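Local coordinates for protein tRNA (Adenine(22)-N(1))-methyltransferase (Mycoplasma capricolum subsp. capricolum, PDB 6QE6) that probably methylates N1 of adenine 22 in tRNA, a transfer that would turn S-adenosyl-methionine into the S-adenosyl-homocysteine bound here, at residues Leu145-Val150 and Leu186-Gly191; Asn153-Tyr158 and Tyr179-Glu184. One frame throughout, in Å; residues are numbered along the deposited sequence.

Contact 1 (Leu145-Val150 and Leu186-Gly191)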
loop_
_atom_site.group_PDB
_atom_site.type_symbol
_atom_site.label_atom_id
_atom_site.label_comp_id
_atom_site.label_asym_id
_atom_site.label_seq_id
_atom_site.Cartn_x
_atom_site.Cartn_y
_atom_site.Cartn_z
ATOM N N LEU A 145 5.489 -7.025 1.990
ATOM C CA LEU A 145 5.420 -6.389 0.677
ATOM C C LEU A 145 6.791 -5.926 0.187
ATOM O O LEU A 145 7.041 -5.920 -1.025
ATOM C CB LEU A 145 4.451 -5.197 0.696
ATOM C CG LEU A 145 3.031 -5.476 1.197
ATOM C CD1 LEU A 145 2.069 -4.300 0.950
ATOM C CD2 LEU A 145 2.511 -6.769 0.563
ATOM N N ARG A 146 7.685 -5.526 1.101
ATOM C CA ARG A 146 9.021 -5.135 0.682
ATOM C C ARG A 146 9.833 -6.359 0.259
ATOM O O ARG A 146 10.580 -6.310 -0.725
ATOM C CB ARG A 146 9.709 -4.353 1.807
ATOM C CG ARG A 146 9.186 -2.910 1.951
ATOM C CD ARG A 146 10.000 -2.028 2.914
ATOM N NE ARG A 146 9.751 -2.470 4.266
ATOM C CZ ARG A 146 9.044 -1.811 5.179
ATOM N NH1 ARG A 146 8.519 -0.617 4.932
ATOM N NH2 ARG A 146 8.888 -2.367 6.364
ATOM N N LEU A 147 9.672 -7.471 0.981
ATOM C CA LEU A 147 10.302 -8.729 0.600
ATOM C C LEU A 147 9.851 -9.159 -0.785
ATOM O O LEU A 147 10.655 -9.616 -1.605
ATOM C CB LEU A 147 9.937 -9.802 1.626
ATOM C CG LEU A 147 10.904 -10.914 2.036
ATOM C CD1 LEU A 147 12.365 -10.473 1.941
ATOM C CD2 LEU A 147 10.566 -11.330 3.471
ATOM N N TRP A 148 8.554 -9.031 -1.045
ATOM C CA TRP A 148 8.012 -9.316 -2.358
ATOM C C TRP A 148 8.689 -8.466 -3.428
ATOM O O TRP A 148 9.182 -8.996 -4.432
ATOM C CB TRP A 148 6.508 -9.079 -2.344
ATOM C CG TRP A 148 5.869 -9.409 -3.630
ATOM C CD1 TRP A 148 5.512 -10.648 -4.073
ATOM C CD2 TRP A 148 5.505 -8.489 -4.665
ATOM N NE1 TRP A 148 4.946 -10.556 -5.323
ATOM C CE2 TRP A 148 4.930 -9.242 -5.711
ATOM C CE3 TRP A 148 5.608 -7.103 -4.812
ATOM C CZ2 TRP A 148 4.439 -8.649 -6.886
ATOM C CZ3 TRP A 148 5.129 -6.519 -5.981
ATOM C CH2 TRP A 148 4.553 -7.298 -7.005
ATOM N N ALA A 149 8.744 -7.146 -3.223
ATOM C CA ALA A 149 9.412 -6.287 -4.199
ATOM C C ALA A 149 10.867 -6.695 -4.381
ATOM O O ALA A 149 11.349 -6.801 -5.507
ATOM C CB ALA A 149 9.328 -4.812 -3.793
ATOM N N VAL A 150 11.581 -6.929 -3.282
ATOM C CA VAL A 150 13.005 -7.244 -3.383
ATOM C C VAL A 150 13.216 -8.571 -4.106
ATOM O O VAL A 150 14.040 -8.679 -5.022
ATOM C CB VAL A 150 13.644 -7.255 -1.985
ATOM C CG1 VAL A 150 15.076 -7.814 -2.056
ATOM C CG2 VAL A 150 13.636 -5.844 -1.402
ATOM N N LEU A 186 17.549 -4.707 7.869
ATOM C CA LEU A 186 16.736 -3.817 8.697
ATOM C C LEU A 186 15.808 -2.966 7.839
ATOM O O LEU A 186 14.695 -2.653 8.265
ATOM C CB LEU A 186 17.612 -2.914 9.572
ATOM C CG LEU A 186 18.011 -3.414 10.954
ATOM C CD1 LEU A 186 18.562 -2.261 11.797
ATOM C CD2 LEU A 186 16.845 -4.085 11.653
ATOM N N GLU A 187 16.247 -2.596 6.627
ATOM C CA GLU A 187 15.407 -1.804 5.733
ATOM C C GLU A 187 14.238 -2.624 5.223
ATOM O O GLU A 187 13.123 -2.114 5.093
ATOM C CB GLU A 187 16.223 -1.286 4.560
ATOM C CG GLU A 187 17.042 -0.074 4.843
ATOM C CD GLU A 187 17.909 0.285 3.662
ATOM O OE1 GLU A 187 18.745 -0.560 3.273
ATOM O OE2 GLU A 187 17.734 1.390 3.099
ATOM N N ILE A 188 14.478 -3.895 4.916
ATOM C CA ILE A 188 13.383 -4.760 4.508
ATOM C C ILE A 188 12.330 -4.811 5.602
ATOM O O ILE A 188 11.118 -4.780 5.337
ATOM C CB ILE A 188 13.922 -6.156 4.158
ATOM C CG1 ILE A 188 14.814 -6.062 2.916
ATOM C CG2 ILE A 188 12.793 -7.120 3.930
ATOM C CD1 ILE A 188 15.185 -7.409 2.314
ATOM N N GLU A 189 12.782 -4.812 6.854
ATOM C CA GLU A 189 11.874 -4.945 7.979
ATOM C C GLU A 189 11.059 -3.675 8.194
ATOM O O GLU A 189 9.844 -3.736 8.397
ATOM C CB GLU A 189 12.679 -5.293 9.231
ATOM C CG GLU A 189 11.822 -5.399 10.454
ATOM C CD GLU A 189 11.641 -6.820 10.890
ATOM O OE1 GLU A 189 12.472 -7.655 10.455
ATOM O OE2 GLU A 189 10.685 -7.096 11.659
ATOM N N PHE A 190 11.714 -2.512 8.153
ATOM C CA PHE A 190 11.107 -1.287 8.647
ATOM C C PHE A 190 11.045 -0.146 7.648
ATOM O O PHE A 190 10.456 0.893 7.980
ATOM C CB PHE A 190 11.855 -0.781 9.880
ATOM C CG PHE A 190 11.895 -1.750 11.000
ATOM C CD1 PHE A 190 10.730 -2.111 11.663
ATOM C CD2 PHE A 190 13.108 -2.289 11.423
ATOM C CE1 PHE A 190 10.766 -3.004 12.727
ATOM C CE2 PHE A 190 13.161 -3.178 12.500
ATOM C CZ PHE A 190 11.983 -3.534 13.153
ATOM N N GLY A 191 11.657 -0.282 6.468
ATOM C CA GLY A 191 11.596 0.761 5.460
ATOM C C GLY A 191 12.950 1.297 5.035
ATOM O O GLY A 191 13.799 1.539 5.894
#

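Contact 2 (Asn153-Tyr158 and Tyr179-Glu184)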
loop_
_atom_site.group_PDB
_atom_site.type_symbol
_atom_site.label_atom_id
_atom_site.label_comp_id
_atom_site.label_asym_id
_atom_site.label_seq_id
_atom_site.Cartn_x
_atom_site.Cartn_y
_atom_site.Cartn_z
ATOM N N ASN A 153 12.932 -8.220 -7.619
ATOM C CA ASN A 153 13.844 -7.205 -8.156
ATOM C C ASN A 153 13.078 -6.005 -8.732
ATOM O O ASN A 153 13.455 -5.434 -9.754
ATOM C CB ASN A 153 14.791 -7.812 -9.193
ATOM C CG ASN A 153 16.151 -7.147 -9.212
ATOM O OD1 ASN A 153 16.375 -6.139 -8.539
ATOM N ND2 ASN A 153 17.078 -7.711 -10.002
ATOM N N TYR A 154 12.006 -5.613 -8.058
ATOM C CA TYR A 154 11.271 -4.397 -8.370
ATOM C C TYR A 154 11.758 -3.256 -7.478
ATOM O O TYR A 154 12.052 -3.454 -6.296
ATOM C CB TYR A 154 9.765 -4.598 -8.162
ATOM C CG TYR A 154 9.121 -5.696 -8.982
ATOM C CD1 TYR A 154 9.598 -6.032 -10.253
ATOM C CD2 TYR A 154 8.008 -6.383 -8.494
ATOM C CE1 TYR A 154 8.991 -7.034 -11.008
ATOM C CE2 TYR A 154 7.386 -7.392 -9.245
ATOM C CZ TYR A 154 7.880 -7.712 -10.495
ATOM O OH TYR A 154 7.264 -8.711 -11.222
ATOM N N LEU A 155 11.812 -2.061 -8.046
ATOM C CA LEU A 155 12.127 -0.875 -7.278
ATOM C C LEU A 155 11.003 -0.545 -6.295
ATOM O O LEU A 155 9.815 -0.598 -6.636
ATOM C CB LEU A 155 12.358 0.297 -8.218
ATOM C CG LEU A 155 12.619 1.628 -7.520
ATOM C CD1 LEU A 155 13.841 1.539 -6.597
ATOM C CD2 LEU A 155 12.781 2.730 -8.564
ATOM N N ILE A 156 11.388 -0.220 -5.063
ATOM C CA ILE A 156 10.512 0.471 -4.127
ATOM C C ILE A 156 10.784 1.963 -4.327
ATOM O O ILE A 156 11.762 2.512 -3.808
ATOM C CB ILE A 156 10.750 0.003 -2.688
ATOM C CG1 ILE A 156 10.402 -1.481 -2.581
ATOM C CG2 ILE A 156 9.884 0.772 -1.725
ATOM C CD1 ILE A 156 10.858 -2.156 -1.295
ATOM N N LYS A 157 9.934 2.619 -5.123
ATOM C CA LYS A 157 10.200 3.994 -5.518
ATOM C C LYS A 157 9.929 4.995 -4.399
ATOM O O LYS A 157 10.573 6.050 -4.346
ATOM C CB LYS A 157 9.357 4.371 -6.735
ATOM C CG LYS A 157 9.562 5.802 -7.205
ATOM C CD LYS A 157 9.055 6.001 -8.626
ATOM C CE LYS A 157 9.002 7.488 -9.026
ATOM N NZ LYS A 157 8.156 7.733 -10.266
ATOM N N TYR A 158 8.962 4.715 -3.532
ATOM C CA TYR A 158 8.562 5.681 -2.524
ATOM C C TYR A 158 7.874 4.955 -1.378
ATOM O O TYR A 158 7.094 4.021 -1.595
ATOM C CB TYR A 158 7.635 6.761 -3.096
ATOM C CG TYR A 158 7.256 7.815 -2.092
ATOM C CD1 TYR A 158 8.210 8.688 -1.587
ATOM C CD2 TYR A 158 5.948 7.920 -1.618
ATOM C CE1 TYR A 158 7.880 9.647 -0.661
ATOM C CE2 TYR A 158 5.591 8.881 -0.660
ATOM C CZ TYR A 158 6.564 9.754 -0.196
ATOM O OH TYR A 158 6.255 10.732 0.729
ATOM N N TYR A 179 15.036 -1.731 -11.170
ATOM C CA TYR A 179 15.620 -2.732 -10.297
ATOM C C TYR A 179 15.421 -2.380 -8.828
ATOM O O TYR A 179 15.451 -1.212 -8.428
ATOM C CB TYR A 179 17.121 -2.862 -10.587
ATOM C CG TYR A 179 17.422 -3.630 -11.850
ATOM C CD1 TYR A 179 16.677 -4.757 -12.187
ATOM C CD2 TYR A 179 18.443 -3.230 -12.713
ATOM C CE1 TYR A 179 16.936 -5.463 -13.354
ATOM C CE2 TYR A 179 18.720 -3.940 -13.875
ATOM C CZ TYR A 179 17.964 -5.057 -14.189
ATOM O OH TYR A 179 18.215 -5.780 -15.334
ATOM N N SER A 180 15.257 -3.420 -8.012
ATOM C CA SER A 180 15.255 -3.237 -6.567
ATOM C C SER A 180 16.570 -2.639 -6.087
ATOM O O SER A 180 17.655 -3.082 -6.490
ATOM C CB SER A 180 15.038 -4.566 -5.858
ATOM O OG SER A 180 15.489 -4.454 -4.518
ATOM N N ASP A 181 16.475 -1.645 -5.209
ATOM C CA ASP A 181 17.649 -1.242 -4.461
ATOM C C ASP A 181 18.088 -2.386 -3.555
ATOM O O ASP A 181 17.296 -3.257 -3.178
ATOM C CB ASP A 181 17.366 0.011 -3.636
ATOM C CG ASP A 181 17.361 1.269 -4.483
ATOM O OD1 ASP A 181 17.755 1.197 -5.681
ATOM O OD2 ASP A 181 16.970 2.329 -3.953
ATOM N N HIS A 182 19.380 -2.374 -3.210
ATOM C CA HIS A 182 20.012 -3.431 -2.411
ATOM C C HIS A 182 19.762 -3.175 -0.922
ATOM O O HIS A 182 20.643 -2.762 -0.161
ATOM C CB HIS A 182 21.498 -3.518 -2.750
ATOM C CG HIS A 182 21.766 -4.099 -4.104
ATOM N ND1 HIS A 182 23.031 -4.434 -4.539
ATOM C CD2 HIS A 182 20.922 -4.439 -5.109
ATOM C CE1 HIS A 182 22.956 -4.934 -5.760
ATOM N NE2 HIS A 182 21.688 -4.956 -6.126
ATOM N N LEU A 183 18.528 -3.461 -0.502
ATOM C CA LEU A 183 18.081 -3.141 0.848
ATOM C C LEU A 183 18.792 -3.987 1.907
ATOM O O LEU A 183 18.867 -5.216 1.802
ATOM C CB LEU A 183 16.573 -3.344 0.952
ATOM C CG LEU A 183 15.716 -2.329 0.199
ATOM C CD1 LEU A 183 14.340 -2.196 0.842
ATOM C CD2 LEU A 183 16.414 -0.984 0.146
ATOM N N GLU A 184 19.283 -3.324 2.949
ATOM C CA GLU A 184 19.735 -4.024 4.143
ATOM C C GLU A 184 18.562 -4.742 4.809
ATOM O O GLU A 184 17.390 -4.444 4.552
ATOM C CB GLU A 184 20.386 -3.044 5.110
ATOM C CG GLU A 184 21.711 -2.509 4.598
ATOM C CD GLU A 184 21.982 -1.072 5.032
ATOM O OE1 GLU A 184 22.629 -0.323 4.263
ATOM O OE2 GLU A 184 21.550 -0.682 6.140
HETATM O O HOH W 1 12.859 -3.167 -3.624
HETATM O O HOH W 2 13.869 -0.986 -3.834
#

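Contact 1 (Leu145-Val150 and Leu186-Gly191)
Helix 145-150 and helix 186-190 meet with their axes 8.9 Å apart and their N-to-C directions at 129°, closest in CA position at Arg146 and Ile188. These two residues carry most of the contact between them, one polar and one apolar. The Arg146 chain is straight at chi2 and bends at chi3 (-72°), which swings the guanidinium across the C-terminal end of the second helix, where carbonyl oxygens of the last turn gather. NE donates to Ile188 O at 2.9 Å, nearly straight at 167°. That oxygen lies close to the guanidinium plane, although NE itself stands above the plane of the carbonyl. NH2 reaches Glu189 O at 2.6 Å, but the bend at the hydrogen makes this bond weak, as is a longer second one from NH2 to Ile188 O. One face of the guanidinium lies against the backbone where the helix ends: Gly191 N sits 3.3 Å above its centre. Gly191, the first residue beyond the helix, has a positive phi, and glycine suits this backbone shape because it has no CB to press on Phe190 O. Beside this polar grip, Ile188 presents its branches to helix 145-150. Its CG2 meets Leu147 CD1 at 3.9 Å, the two side chains crossing at about a right angle, while Val150 CG2 approaches Ile188 CD1 at 4.3 Å. NH1 of Arg146 is taken by a salt bridge to Glu159. A buried cation thus joins a carboxylate on strand 155-163 to the carbonyls closing helix 185-190, and the negative end of that helix dipole would probably help to stabilise its charge.

Contact 2 (Asn153-Tyr158 and Tyr179-Glu184)
Asn153, which ends helix 143-151 in a Schellman motif, brings its side-chain amide up to Tyr179 and Ser180, in the loop that leads from strand 168-175 to helix 185-190. The amide and the phenol ring pass at a slant, their planes 25° apart, with Asn153 ND2 3.7 Å from Tyr179 CD1. The other end of the same amide is a hydrogen-bond acceptor: Ser180 N donates to Asn153 OD1 at 3.0 Å, 30° out of the carbonyl plane, and the same N-H is shared, forked, with Asn153 O in a weak bond. Asparagine suits this place because it tolerates positive phi and can also receive the N-H of the returning loop. Asn153 O is approached as well by Tyr179 CA, in a C-H...O contact.

The backbones come closest at Leu155 and Ser180 (CA to CA 4.0 Å), and Ser180 CB there lies 3.2 Å from Tyr154 O. Leu155 CB rests 3.4 Å from Tyr179 O. With CG anti to its own N (chi1 177°), the Leu155 side chain runs alongside Asp181, both pointing the same way. Beyond this point the chains diverge, and Ile156 and Leu183 cross at about a right angle, CD1 to CD1, on the side where Ile156 also packs against Ala149 and Arg146. Ile156 belongs to strand 155-163, whose neighbour in the sheet is strand 168-175.

Two waters bridge the two chains. One donates to both Tyr154 O and Ser180 OG; the other accepts from Ile156 N and Asp181 N. Serine suits its place through this hydroxyl, which accepts from the water and itself donates to Asp181 O at 2.5 Å, a short distance, in a bond that would limit rotation of the hydroxyl.

Overall arrangement
The two contacts share a corner of the fold, their centres 9 Å apart, with contact 2 nested inside the chain loop that contact 1 closes. Helix 143-151 is followed by strand 155-163, and the turn between them is tied by a probable hydrogen bond from Tyr154 N to Ala149 O (2.9 Å). Packing continues from one contact to the other: Trp148 CH2 meets Tyr154 CE2 at 3.6 Å, and Ile156 CD1 rests on Arg146 CG at 3.7 Å. Both contacts lie away from the S-adenosyl-homocysteine pocket, which includes Asp66, Asn94 and Gly95. Contact 1 joins helix 185-190 to helix 143-151, and contact 2 joins the loop before helix 185-190 to the start of outermost strand 155-163.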